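Local coordinates for protein putative cytochrome P450 154A1 (Streptomyces coelicolor, PDB 1ODO) that belongs to the cytochrome P450 family of haem proteins and is modelled here with 4-phenyl-1H-imidazole coordinated to its haem iron, at residues 163-174 with 187-198; 245-256 with 394-402. All blocks are in the same frame, centred on the assembly; numbering follows the deposited sequence.

Contact 1: residues 163-174 with 187-198; sequences RRDGFRALVDGV and NTARLYEVLDQL
R163 NH1 meets two oxygens. One is Q197 OE1, 3.4 Å from NH1 and only weakly hydrogen-bonded, lying at the edge of the guanidinium in its plane. The other is water 1, 3.0 Å from NH1, which passes the link on to V194 O. A second water joins R163 NH2 back to Q197 OE1, again weakly on the glutamine side. The chain, extended from CG to NE, carries the guanidinium to the second helix, and a turn at its last torsion (chi4 -69°) puts Q197 O over one face, while the Q197 amide is turned 69° from the guanidinium plane.

Past this polar end the two helices mesh by knobs-into-holes. F167 drops its ring among L191, V194, L195 and L198: F167 CE2 is 3.6 Å from L195 CD2, L191 CD1 comes in at the ring edge, and the F167 and V194 side chains slide past each other in opposite directions. L170, one turn on, fits among N187, R190, L191 and V194. Its CD1 meets V194 CG2 tip to tip at 3.6 Å, and its CD2 lies against R190 CB. N187 is the knob going the other way, among A169, L170, G173 and V174. V174 CG2 closes the row 3.7 Å from L191 CD2.

The segment axes approach to 9.2 Å and run roughly antiparallel at 142°. L195 and L198 also rest on helix 229-244, and R164 O is hydrogen-bonded by Y244 OH. The two segments are the F and G helices of the P450 fold, which cover the distal pocket.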
loop_
_atom_site.group_PDB
_atom_site.type_symbol
_atom_site.label_atom_id
_atom_site.label_comp_id
_atom_site.label_asym_id
_atom_site.label_seq_id
_atom_site.Cartn_x
_atom_site.Cartn_y
_atom_site.Cartn_z
ATOM N N ARG A 163 -18.075 -8.260 11.462
ATOM C CA ARG A 163 -17.889 -8.248 10.018
ATOM C C ARG A 163 -16.443 -7.984 9.620
ATOM O O ARG A 163 -16.106 -8.011 8.438
ATOM C CB ARG A 163 -18.788 -7.186 9.383
ATOM C CG ARG A 163 -20.267 -7.524 9.437
ATOM C CD ARG A 163 -21.125 -6.423 8.830
ATOM N NE ARG A 163 -22.522 -6.836 8.737
ATOM C CZ ARG A 163 -22.966 -7.783 7.916
ATOM N NH1 ARG A 163 -22.120 -8.413 7.109
ATOM N NH2 ARG A 163 -24.250 -8.112 7.908
ATOM N N ARG A 164 -15.583 -7.750 10.604
ATOM C CA ARG A 164 -14.176 -7.472 10.326
ATOM C C ARG A 164 -13.335 -8.624 9.776
ATOM O O ARG A 164 -12.526 -8.423 8.867
ATOM C CB ARG A 164 -13.517 -6.887 11.578
ATOM C CG ARG A 164 -14.134 -5.552 11.988
ATOM C CD ARG A 164 -13.400 -4.887 13.138
ATOM N NE ARG A 164 -14.008 -3.595 13.443
ATOM C CZ ARG A 164 -13.530 -2.721 14.323
ATOM N NH1 ARG A 164 -12.420 -2.989 15.000
ATOM N NH2 ARG A 164 -14.166 -1.575 14.529
ATOM N N ASP A 165 -13.515 -9.825 10.312
ATOM C CA ASP A 165 -12.737 -10.963 9.830
ATOM C C ASP A 165 -13.034 -11.314 8.375
ATOM O O ASP A 165 -12.141 -11.725 7.633
ATOM C CB ASP A 165 -12.981 -12.197 10.706
ATOM C CG ASP A 165 -12.350 -12.072 12.080
ATOM O OD1 ASP A 165 -11.162 -11.688 12.159
ATOM O OD2 ASP A 165 -13.038 -12.366 13.083
ATOM N N GLY A 166 -14.289 -11.143 7.976
ATOM C CA GLY A 166 -14.698 -11.449 6.616
ATOM C C GLY A 166 -13.935 -10.804 5.470
ATOM O O GLY A 166 -13.888 -11.360 4.376
ATOM N N PHE A 167 -13.337 -9.640 5.704
ATOM C CA PHE A 167 -12.591 -8.961 4.649
ATOM C C PHE A 167 -11.147 -9.431 4.492
ATOM O O PHE A 167 -10.567 -9.305 3.420
ATOM C CB PHE A 167 -12.580 -7.446 4.893
ATOM C CG PHE A 167 -13.930 -6.797 4.777
ATOM C CD1 PHE A 167 -14.681 -6.513 5.912
ATOM C CD2 PHE A 167 -14.459 -6.492 3.528
ATOM C CE1 PHE A 167 -15.947 -5.933 5.805
ATOM C CE2 PHE A 167 -15.727 -5.913 3.407
ATOM C CZ PHE A 167 -16.471 -5.634 4.549
ATOM N N ARG A 168 -10.576 -9.977 5.560
ATOM C CA ARG A 168 -9.195 -10.450 5.548
ATOM C C ARG A 168 -8.694 -11.265 4.354
ATOM O O ARG A 168 -7.778 -10.834 3.647
ATOM C CB ARG A 168 -8.911 -11.208 6.846
ATOM C CG ARG A 168 -9.040 -10.327 8.079
ATOM C CD ARG A 168 -8.953 -11.133 9.355
ATOM N NE ARG A 168 -7.668 -11.806 9.499
ATOM C CZ ARG A 168 -7.387 -12.655 10.483
ATOM N NH1 ARG A 168 -8.306 -12.935 11.399
ATOM N NH2 ARG A 168 -6.187 -13.219 10.559
ATOM N N ALA A 169 -9.274 -12.438 4.129
ATOM C CA ALA A 169 -8.846 -13.278 3.011
ATOM C C ALA A 169 -9.124 -12.652 1.650
ATOM O O ALA A 169 -8.390 -12.882 0.685
ATOM C CB ALA A 169 -9.523 -14.647 3.099
ATOM N N LEU A 170 -10.187 -11.859 1.576
ATOM C CA LEU A 170 -10.567 -11.207 0.331
ATOM C C LEU A 170 -9.640 -10.059 -0.056
ATOM O O LEU A 170 -9.303 -9.892 -1.230
ATOM C CB LEU A 170 -12.014 -10.725 0.436
ATOM C CG LEU A 170 -12.995 -11.860 0.757
ATOM C CD1 LEU A 170 -14.412 -11.319 0.839
ATOM C CD2 LEU A 170 -12.900 -12.937 -0.320
ATOM N N VAL A 171 -9.229 -9.257 0.921
ATOM C CA VAL A 171 -8.336 -8.148 0.612
ATOM C C VAL A 171 -6.989 -8.746 0.222
ATOM O O VAL A 171 -6.280 -8.208 -0.631
ATOM C CB VAL A 171 -8.181 -7.198 1.810
ATOM C CG1 VAL A 171 -7.109 -6.153 1.511
ATOM C CG2 VAL A 171 -9.505 -6.510 2.078
ATOM N N ASP A 172 -6.645 -9.873 0.840
ATOM C CA ASP A 172 -5.384 -10.546 0.540
ATOM C C ASP A 172 -5.434 -10.944 -0.936
ATOM O O ASP A 172 -4.455 -10.803 -1.676
ATOM C CB ASP A 172 -5.234 -11.808 1.398
ATOM C CG ASP A 172 -3.995 -12.613 1.043
ATOM O OD1 ASP A 172 -2.873 -12.160 1.362
ATOM O OD2 ASP A 172 -4.140 -13.699 0.437
ATOM N N GLY A 173 -6.593 -11.440 -1.358
ATOM C CA GLY A 173 -6.760 -11.851 -2.742
ATOM C C GLY A 173 -6.546 -10.719 -3.733
ATOM O O GLY A 173 -6.048 -10.939 -4.835
ATOM N N VAL A 174 -6.931 -9.504 -3.350
ATOM C CA VAL A 174 -6.770 -8.348 -4.229
ATOM C C VAL A 174 -5.301 -8.129 -4.594
ATOM O O VAL A 174 -4.991 -7.682 -5.702
ATOM C CB VAL A 174 -7.342 -7.067 -3.579
ATOM C CG1 VAL A 174 -7.003 -5.844 -4.429
ATOM C CG2 VAL A 174 -8.857 -7.196 -3.437
ATOM N N ASN A 187 -12.735 -13.982 -6.308
ATOM C CA ASN A 187 -12.364 -13.226 -5.117
ATOM C C ASN A 187 -13.059 -11.873 -5.135
ATOM O O ASN A 187 -13.575 -11.410 -4.118
ATOM C CB ASN A 187 -10.845 -13.027 -5.051
ATOM C CG ASN A 187 -10.417 -12.230 -3.830
ATOM O OD1 ASN A 187 -10.142 -11.030 -3.919
ATOM N ND2 ASN A 187 -10.379 -12.888 -2.679
ATOM N N THR A 188 -13.076 -11.242 -6.300
ATOM C CA THR A 188 -13.715 -9.944 -6.433
ATOM C C THR A 188 -15.207 -10.043 -6.128
ATOM O O THR A 188 -15.757 -9.199 -5.420
ATOM C CB THR A 188 -13.503 -9.377 -7.849
ATOM O OG1 THR A 188 -12.114 -9.065 -8.023
ATOM C CG2 THR A 188 -14.335 -8.114 -8.060
ATOM N N ALA A 189 -15.859 -11.081 -6.648
ATOM C CA ALA A 189 -17.287 -11.262 -6.414
ATOM C C ALA A 189 -17.575 -11.425 -4.921
ATOM O O ALA A 189 -18.533 -10.856 -4.395
ATOM C CB ALA A 189 -17.800 -12.474 -7.187
ATOM N N ARG A 190 -16.740 -12.204 -4.241
ATOM C CA ARG A 190 -16.913 -12.431 -2.812
ATOM C C ARG A 190 -16.730 -11.136 -2.036
ATOM O O ARG A 190 -17.418 -10.890 -1.046
ATOM C CB ARG A 190 -15.909 -13.478 -2.325
ATOM C CG ARG A 190 -16.229 -14.882 -2.813
ATOM C CD ARG A 190 -15.012 -15.791 -2.749
ATOM N NE ARG A 190 -15.275 -17.061 -3.424
ATOM C CZ ARG A 190 -14.344 -17.799 -4.013
ATOM N NH1 ARG A 190 -13.078 -17.395 -4.014
ATOM N NH2 ARG A 190 -14.678 -18.941 -4.600
ATOM N N LEU A 191 -15.798 -10.306 -2.492
ATOM C CA LEU A 191 -15.529 -9.035 -1.835
ATOM C C LEU A 191 -16.715 -8.079 -1.968
ATOM O O LEU A 191 -17.110 -7.430 -0.996
ATOM C CB LEU A 191 -14.258 -8.409 -2.419
ATOM C CG LEU A 191 -13.783 -7.054 -1.879
ATOM C CD1 LEU A 191 -13.721 -7.066 -0.360
ATOM C CD2 LEU A 191 -12.411 -6.749 -2.468
ATOM N N TYR A 192 -17.285 -7.988 -3.164
ATOM C CA TYR A 192 -18.426 -7.100 -3.369
ATOM C C TYR A 192 -19.597 -7.579 -2.528
ATOM O O TYR A 192 -20.414 -6.781 -2.070
ATOM C CB TYR A 192 -18.825 -7.052 -4.847
ATOM C CG TYR A 192 -18.051 -6.022 -5.638
ATOM C CD1 TYR A 192 -17.288 -6.391 -6.745
ATOM C CD2 TYR A 192 -18.082 -4.674 -5.277
ATOM C CE1 TYR A 192 -16.574 -5.440 -7.475
ATOM C CE2 TYR A 192 -17.373 -3.717 -5.997
ATOM C CZ TYR A 192 -16.622 -4.106 -7.094
ATOM O OH TYR A 192 -15.925 -3.164 -7.812
ATOM N N GLU A 193 -19.668 -8.889 -2.319
ATOM C CA GLU A 193 -20.741 -9.464 -1.527
ATOM C C GLU A 193 -20.654 -8.982 -0.079
ATOM O O GLU A 193 -21.643 -8.492 0.469
ATOM C CB GLU A 193 -20.680 -10.991 -1.592
ATOM C CG GLU A 193 -21.759 -11.698 -0.793
ATOM C CD GLU A 193 -21.797 -13.186 -1.084
ATOM O OE1 GLU A 193 -20.755 -13.857 -0.913
ATOM O OE2 GLU A 193 -22.871 -13.682 -1.487
ATOM N N VAL A 194 -19.486 -9.106 0.546
ATOM C CA VAL A 194 -19.357 -8.655 1.931
ATOM C C VAL A 194 -19.461 -7.135 2.023
ATOM O O VAL A 194 -19.837 -6.598 3.064
ATOM C CB VAL A 194 -18.032 -9.128 2.595
ATOM C CG1 VAL A 194 -18.113 -10.619 2.893
ATOM C CG2 VAL A 194 -16.846 -8.830 1.697
ATOM N N LEU A 195 -19.130 -6.443 0.935
ATOM C CA LEU A 195 -19.206 -4.988 0.925
ATOM C C LEU A 195 -20.678 -4.592 0.897
ATOM O O LEU A 195 -21.103 -3.700 1.630
ATOM C CB LEU A 195 -18.479 -4.405 -0.294
ATOM C CG LEU A 195 -16.948 -4.387 -0.196
ATOM C CD1 LEU A 195 -16.350 -3.956 -1.533
ATOM C CD2 LEU A 195 -16.520 -3.437 0.914
ATOM N N ASP A 196 -21.461 -5.261 0.056
ATOM C CA ASP A 196 -22.884 -4.950 -0.029
ATOM C C ASP A 196 -23.556 -5.215 1.313
ATOM O O ASP A 196 -24.469 -4.494 1.711
ATOM C CB ASP A 196 -23.564 -5.784 -1.117
ATOM C CG ASP A 196 -23.196 -5.326 -2.511
ATOM O OD1 ASP A 196 -22.839 -4.141 -2.669
ATOM O OD2 ASP A 196 -23.277 -6.141 -3.450
ATOM N N GLN A 197 -23.098 -6.255 2.004
ATOM C CA GLN A 197 -23.651 -6.614 3.304
ATOM C C GLN A 197 -23.321 -5.534 4.325
ATOM O O GLN A 197 -24.142 -5.200 5.184
ATOM C CB GLN A 197 -23.088 -7.962 3.761
ATOM C CG GLN A 197 -23.711 -9.157 3.060
ATOM C CD GLN A 197 -23.008 -10.457 3.394
ATOM O OE1 GLN A 197 -22.484 -10.629 4.497
ATOM N NE2 GLN A 197 -23.002 -11.385 2.447
ATOM N N LEU A 198 -22.109 -4.993 4.232
ATOM C CA LEU A 198 -21.681 -3.948 5.148
ATOM C C LEU A 198 -22.558 -2.718 4.939
ATOM O O LEU A 198 -23.021 -2.102 5.900
ATOM C CB LEU A 198 -20.215 -3.581 4.897
ATOM C CG LEU A 198 -19.678 -2.364 5.663
ATOM C CD1 LEU A 198 -19.783 -2.604 7.156
ATOM C CD2 LEU A 198 -18.228 -2.107 5.266
HETATM O O HOH W 1 -19.763 -7.272 5.691
HETATM O O HOH W 2 -25.349 -10.523 6.256
#

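Contact 2: residues 245-256 with 394-402; sequences ETTVNVIDQAVH and ISNGHQRLP. With HEM (protoporphyrin IX containing Fe), chain B; PIM (4-phenyl-1H-imidazole), chain C.
The imidazoles of H256 and H398 overlap obliquely, planes 31° apart and centroids 4.2 Å from each other. H398 CE1 lies over one face of the H256 ring, toward the rim, and L401 CD1 sits at that ring's edge, 3.7 Å from H256 CD2. The other methyl of L401, CD2, meets V255 CG1. The H398 ring in turn has H256 CD2 over one face and the D252 carboxylate at its edge. A His-carboxylate hydrogen bond, D252 to H398, ties the C-terminal part of the long distal helix of the P450 fold to the loop before strand 402-404.

D252 uses both oxygens on H398. D252 OD1 takes H398 ND1 on its syn side at 2.7 Å, with carboxylate and ring 24° from coplanar. D252 OD2 receives H398 N at 2.8 Å from above the carboxylate plane, and it also forms a salt bridge with R141, so the carboxylate probably stays ionised. With CG anti to the backbone N (chi1 172°), the D252 carboxylate is carried to the loop. R141 NH1 also bonds N249 OD1.

Nearer the haem, helix and loop lie close, the CA atoms of N249 and G397 being 5.0 Å apart. N249 CB rests on N396 O, which also takes a weak bond from Q253 NE2. N396 ND2 is hydrogen-bonded to P287 O and E286 OE1.

T246, T247 and V250 touch the haem, T246 CG2 lying 3.4 Å from haem C3C, and T246 also borders 4-phenyl-1H-imidazole, whose N3 binds the iron. Next to T246, water 4 accepts from N249 ND2 at 2.8 Å and also hydrogen-bonds S395 OG.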
loop_
_atom_site.group_PDB
_atom_site.type_symbol
_atom_site.label_atom_id
_atom_site.label_comp_id
_atom_site.label_asym_id
_atom_site.label_seq_id
_atom_site.Cartn_x
_atom_site.Cartn_y
_atom_site.Cartn_z
ATOM N N GLU A 245 -4.573 -4.117 4.214
ATOM C CA GLU A 245 -3.317 -4.535 3.617
ATOM C C GLU A 245 -2.415 -3.311 3.546
ATOM O O GLU A 245 -2.792 -2.226 3.982
ATOM C CB GLU A 245 -3.556 -5.083 2.208
ATOM C CG GLU A 245 -3.706 -6.587 2.154
ATOM C CD GLU A 245 -2.458 -7.297 2.627
ATOM O OE1 GLU A 245 -1.392 -7.098 2.009
ATOM O OE2 GLU A 245 -2.537 -8.047 3.620
ATOM N N THR A 246 -1.217 -3.500 3.006
ATOM C CA THR A 246 -0.245 -2.424 2.859
ATOM C C THR A 246 0.404 -1.926 4.153
ATOM O O THR A 246 1.610 -2.098 4.324
ATOM C CB THR A 246 -0.860 -1.238 2.099
ATOM O OG1 THR A 246 -1.890 -1.719 1.227
ATOM C CG2 THR A 246 0.198 -0.569 1.244
ATOM N N THR A 247 -0.343 -1.292 5.061
ATOM C CA THR A 247 0.329 -0.842 6.284
ATOM C C THR A 247 1.011 -2.017 6.991
ATOM O O THR A 247 2.072 -1.858 7.598
ATOM C CB THR A 247 -0.636 -0.132 7.265
ATOM O OG1 THR A 247 -1.206 1.019 6.627
ATOM C CG2 THR A 247 0.120 0.333 8.504
ATOM N N VAL A 248 0.398 -3.193 6.902
ATOM C CA VAL A 248 0.949 -4.389 7.529
ATOM C C VAL A 248 2.388 -4.609 7.067
ATOM O O VAL A 248 3.253 -4.988 7.854
ATOM C CB VAL A 248 0.116 -5.645 7.171
ATOM C CG1 VAL A 248 -0.036 -5.755 5.663
ATOM C CG2 VAL A 248 0.787 -6.897 7.729
ATOM N N ASN A 249 2.639 -4.360 5.786
ATOM C CA ASN A 249 3.971 -4.535 5.225
ATOM C C ASN A 249 4.997 -3.519 5.689
ATOM O O ASN A 249 6.189 -3.821 5.759
ATOM C CB ASN A 249 3.882 -4.561 3.703
ATOM C CG ASN A 249 3.095 -5.749 3.211
ATOM O OD1 ASN A 249 3.300 -6.871 3.679
ATOM N ND2 ASN A 249 2.187 -5.518 2.270
ATOM N N VAL A 250 4.544 -2.312 6.004
ATOM C CA VAL A 250 5.466 -1.289 6.465
ATOM C C VAL A 250 5.911 -1.682 7.872
ATOM O O VAL A 250 7.082 -1.555 8.220
ATOM C CB VAL A 250 4.801 0.096 6.510
ATOM C CG1 VAL A 250 5.832 1.147 6.893
ATOM C CG2 VAL A 250 4.186 0.424 5.155
ATOM N N ILE A 251 4.975 -2.168 8.682
ATOM C CA ILE A 251 5.308 -2.578 10.047
ATOM C C ILE A 251 6.278 -3.759 9.964
ATOM O O ILE A 251 7.273 -3.820 10.684
ATOM C CB ILE A 251 4.039 -2.992 10.826
ATOM C CG1 ILE A 251 3.130 -1.768 11.008
ATOM C CG2 ILE A 251 4.425 -3.603 12.178
ATOM C CD1 ILE A 251 1.815 -2.050 11.728
ATOM N N ASP A 252 5.963 -4.688 9.068
ATOM C CA ASP A 252 6.759 -5.889 8.824
ATOM C C ASP A 252 8.200 -5.497 8.482
ATOM O O ASP A 252 9.147 -5.881 9.175
ATOM C CB ASP A 252 6.122 -6.660 7.652
ATOM C CG ASP A 252 6.965 -7.844 7.164
ATOM O OD1 ASP A 252 8.207 -7.809 7.266
ATOM O OD2 ASP A 252 6.371 -8.811 6.644
ATOM N N GLN A 253 8.355 -4.725 7.410
ATOM C CA GLN A 253 9.670 -4.284 6.963
ATOM C C GLN A 253 10.446 -3.457 7.986
ATOM O O GLN A 253 11.649 -3.658 8.154
ATOM C CB GLN A 253 9.536 -3.501 5.657
ATOM C CG GLN A 253 8.982 -4.318 4.493
ATOM C CD GLN A 253 9.944 -5.391 3.994
ATOM O OE1 GLN A 253 11.055 -5.536 4.501
ATOM N NE2 GLN A 253 9.512 -6.149 2.994
ATOM N N ALA A 254 9.772 -2.535 8.671
ATOM C CA ALA A 254 10.451 -1.706 9.663
ATOM C C ALA A 254 11.008 -2.575 10.786
ATOM O O ALA A 254 12.167 -2.445 11.167
ATOM C CB ALA A 254 9.490 -0.659 10.232
ATOM N N VAL A 255 10.176 -3.466 11.317
ATOM C CA VAL A 255 10.622 -4.339 12.394
ATOM C C VAL A 255 11.743 -5.256 11.924
ATOM O O VAL A 255 12.772 -5.374 12.585
ATOM C CB VAL A 255 9.462 -5.204 12.936
ATOM C CG1 VAL A 255 9.987 -6.181 13.983
ATOM C CG2 VAL A 255 8.400 -4.313 13.545
ATOM N N HIS A 256 11.548 -5.896 10.777
ATOM C CA HIS A 256 12.559 -6.802 10.243
ATOM C C HIS A 256 13.907 -6.113 10.050
ATOM O O HIS A 256 14.956 -6.703 10.313
ATOM C CB HIS A 256 12.087 -7.413 8.921
ATOM C CG HIS A 256 12.995 -8.482 8.397
ATOM N ND1 HIS A 256 14.049 -8.217 7.550
ATOM C CD2 HIS A 256 13.033 -9.813 8.638
ATOM C CE1 HIS A 256 14.698 -9.339 7.293
ATOM N NE2 HIS A 256 14.101 -10.323 7.943
ATOM N N ILE A 394 2.972 -6.769 -6.385
ATOM C CA ILE A 394 2.620 -5.476 -5.806
ATOM C C ILE A 394 3.036 -5.338 -4.338
ATOM O O ILE A 394 3.818 -4.451 -3.992
ATOM C CB ILE A 394 1.096 -5.225 -5.933
ATOM C CG1 ILE A 394 0.691 -5.272 -7.413
ATOM C CG2 ILE A 394 0.732 -3.872 -5.327
ATOM C CD1 ILE A 394 -0.795 -5.124 -7.655
ATOM N N SER A 395 2.519 -6.213 -3.478
ATOM C CA SER A 395 2.854 -6.165 -2.052
ATOM C C SER A 395 4.284 -6.595 -1.753
ATOM O O SER A 395 4.778 -7.571 -2.316
ATOM C CB SER A 395 1.890 -7.044 -1.251
ATOM O OG SER A 395 0.575 -6.527 -1.311
ATOM N N ASN A 396 4.936 -5.866 -0.847
ATOM C CA ASN A 396 6.312 -6.151 -0.456
ATOM C C ASN A 396 6.403 -6.436 1.048
ATOM O O ASN A 396 6.487 -5.521 1.867
ATOM C CB ASN A 396 7.209 -4.962 -0.830
ATOM C CG ASN A 396 8.656 -5.148 -0.397
ATOM O OD1 ASN A 396 9.159 -6.270 -0.325
ATOM N ND2 ASN A 396 9.343 -4.037 -0.133
ATOM N N GLY A 397 6.373 -7.715 1.404
ATOM C CA GLY A 397 6.457 -8.094 2.804
ATOM C C GLY A 397 6.896 -9.539 2.947
ATOM O O GLY A 397 7.107 -10.224 1.947
ATOM N N HIS A 398 7.051 -9.996 4.186
ATOM C CA HIS A 398 7.464 -11.370 4.445
ATOM C C HIS A 398 6.215 -12.186 4.748
ATOM O O HIS A 398 5.260 -11.671 5.318
ATOM C CB HIS A 398 8.417 -11.440 5.650
ATOM C CG HIS A 398 9.690 -10.673 5.467
ATOM N ND1 HIS A 398 9.820 -9.345 5.818
ATOM C CD2 HIS A 398 10.889 -11.045 4.957
ATOM C CE1 HIS A 398 11.042 -8.934 5.532
ATOM N NE2 HIS A 398 11.711 -9.946 5.008
ATOM N N GLN A 399 6.214 -13.457 4.364
ATOM C CA GLN A 399 5.055 -14.305 4.620
ATOM C C GLN A 399 4.845 -14.469 6.120
ATOM O O GLN A 399 3.719 -14.636 6.590
ATOM C CB GLN A 399 5.253 -15.671 3.963
ATOM C CG GLN A 399 5.125 -15.636 2.447
ATOM C CD GLN A 399 5.311 -17.002 1.812
ATOM O OE1 GLN A 399 4.847 -18.011 2.341
ATOM N NE2 GLN A 399 5.978 -17.037 0.667
ATOM N N ARG A 400 5.941 -14.411 6.865
ATOM C CA ARG A 400 5.902 -14.547 8.315
ATOM C C ARG A 400 7.067 -13.778 8.930
ATOM O O ARG A 400 8.071 -13.525 8.264
ATOM C CB ARG A 400 5.979 -16.028 8.690
ATOM C CG ARG A 400 7.132 -16.765 8.028
ATOM C CD ARG A 400 6.900 -18.277 7.959
ATOM N NE ARG A 400 6.686 -18.873 9.275
ATOM C CZ ARG A 400 5.518 -18.887 9.908
ATOM N NH1 ARG A 400 4.449 -18.342 9.344
ATOM N NH2 ARG A 400 5.419 -19.440 11.111
ATOM N N LEU A 401 6.924 -13.394 10.195
ATOM C CA LEU A 401 7.970 -12.655 10.894
ATOM C C LEU A 401 8.104 -13.243 12.295
ATOM O O LEU A 401 7.659 -12.647 13.280
ATOM C CB LEU A 401 7.612 -11.166 10.969
ATOM C CG LEU A 401 8.700 -10.225 11.501
ATOM C CD1 LEU A 401 9.970 -10.366 10.667
ATOM C CD2 LEU A 401 8.203 -8.794 11.457
ATOM N N PRO A 402 8.711 -14.440 12.390
ATOM C CA PRO A 402 8.936 -15.182 13.637
ATOM C C PRO A 402 9.941 -14.497 14.553
ATOM O O PRO A 402 11.100 -14.309 14.182
ATOM C CB PRO A 402 9.453 -16.543 13.149
ATOM C CG PRO A 402 8.910 -16.650 11.745
ATOM C CD PRO A 402 9.132 -15.248 11.234
HETATM C CHA HEM B . -3.313 5.617 -2.879
HETATM C CHB HEM B . -5.709 5.190 1.276
HETATM C CHC HEM B . -1.820 3.193 3.323
HETATM C CHD HEM B . 0.549 3.606 -0.836
HETATM C C1A HEM B . -4.313 5.701 -1.941
HETATM C C2A HEM B . -5.650 6.247 -2.153
HETATM C C3A HEM B . -6.320 6.123 -0.999
HETATM C C4A HEM B . -5.427 5.506 -0.028
HETATM C CMA HEM B . -7.772 6.539 -0.703
HETATM C CAA HEM B . -6.146 6.841 -3.489
HETATM C CBA HEM B . -5.720 8.315 -3.623
HETATM C CGA HEM B . -6.144 9.008 -4.917
HETATM O O1A HEM B . -6.139 8.277 -5.969
HETATM O O2A HEM B . -6.449 10.198 -4.870
HETATM C C1B HEM B . -4.875 4.606 2.192
HETATM C C2B HEM B . -5.250 4.292 3.559
HETATM C C3B HEM B . -4.155 3.728 4.145
HETATM C C4B HEM B . -3.105 3.689 3.152
HETATM C CMB HEM B . -6.638 4.566 4.175
HETATM C CAB HEM B . -3.989 3.202 5.584
HETATM C CBB HEM B . -4.082 4.286 6.671
HETATM C C1C HEM B . -0.825 3.141 2.357
HETATM C C2C HEM B . 0.520 2.592 2.588
HETATM C C3C HEM B . 1.187 2.703 1.417
HETATM C C4C HEM B . 0.276 3.317 0.474
HETATM C CMC HEM B . 0.987 2.008 3.958
HETATM C CAC HEM B . 2.631 2.289 1.025
HETATM C CBC HEM B . 3.755 2.689 1.988
HETATM C C1D HEM B . -0.278 4.179 -1.761
HETATM C C2D HEM B . 0.057 4.447 -3.141
HETATM C C3D HEM B . -1.031 5.004 -3.722
HETATM C C4D HEM B . -2.046 5.100 -2.698
HETATM C CMD HEM B . 1.417 4.120 -3.788
HETATM C CAD HEM B . -1.155 5.421 -5.196
HETATM C CBD HEM B . -0.355 6.639 -5.670
HETATM C CGD HEM B . -0.610 6.778 -7.156
HETATM O O1D HEM B . 0.308 6.518 -7.943
HETATM O O2D HEM B . -1.770 7.110 -7.493
HETATM N NA HEM B . -4.207 5.267 -0.641
HETATM N NB HEM B . -3.558 4.220 1.964
HETATM N NC HEM B . -0.944 3.581 1.062
HETATM N ND HEM B . -1.584 4.581 -1.496
HETATM FE FE HEM B . -2.560 4.425 0.212
HETATM N N1 PIM C . -3.734 0.279 -0.620
HETATM C C2 PIM C . -3.063 1.252 0.103
HETATM N N3 PIM C . -3.303 2.353 -0.407
HETATM C C4 PIM C . -4.105 2.215 -1.449
HETATM C C5 PIM C . -4.391 0.919 -1.603
HETATM C C6 PIM C . -5.252 0.215 -2.617
HETATM C C7 PIM C . -5.882 -1.015 -2.238
HETATM C C8 PIM C . -6.711 -1.697 -3.207
HETATM C C9 PIM C . -6.869 -1.123 -4.493
HETATM C C10 PIM C . -6.242 0.099 -4.858
HETATM C C11 PIM C . -5.430 0.745 -3.879
HETATM O O HOH W 3 -0.684 -8.958 0.245
HETATM O O HOH W 4 1.067 -3.825 0.296
#

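How the contacts relate
The two contacts come in series along the chain, contact 1 closing before contact 2 opens, with centres 21 Å apart. They meet at helix 161-175: V171 of contact 1 packs on E245 of contact 2, and F175, just past V174, touches E245, I394 and S395. Helix 229-244 joins them too, underlying contact 1 and leading through E245 and T246 into helix 247-260. Contact 1 lies over the ligand pocket, the V174 side chain being about 4 Å from 4-phenyl-1H-imidazole, whereas contact 2 reaches from the haem to a C-terminal loop. V174 and T246 both border the bound 4-phenyl-1H-imidazole, so helix 161-175 and the long distal helix share one ligand site.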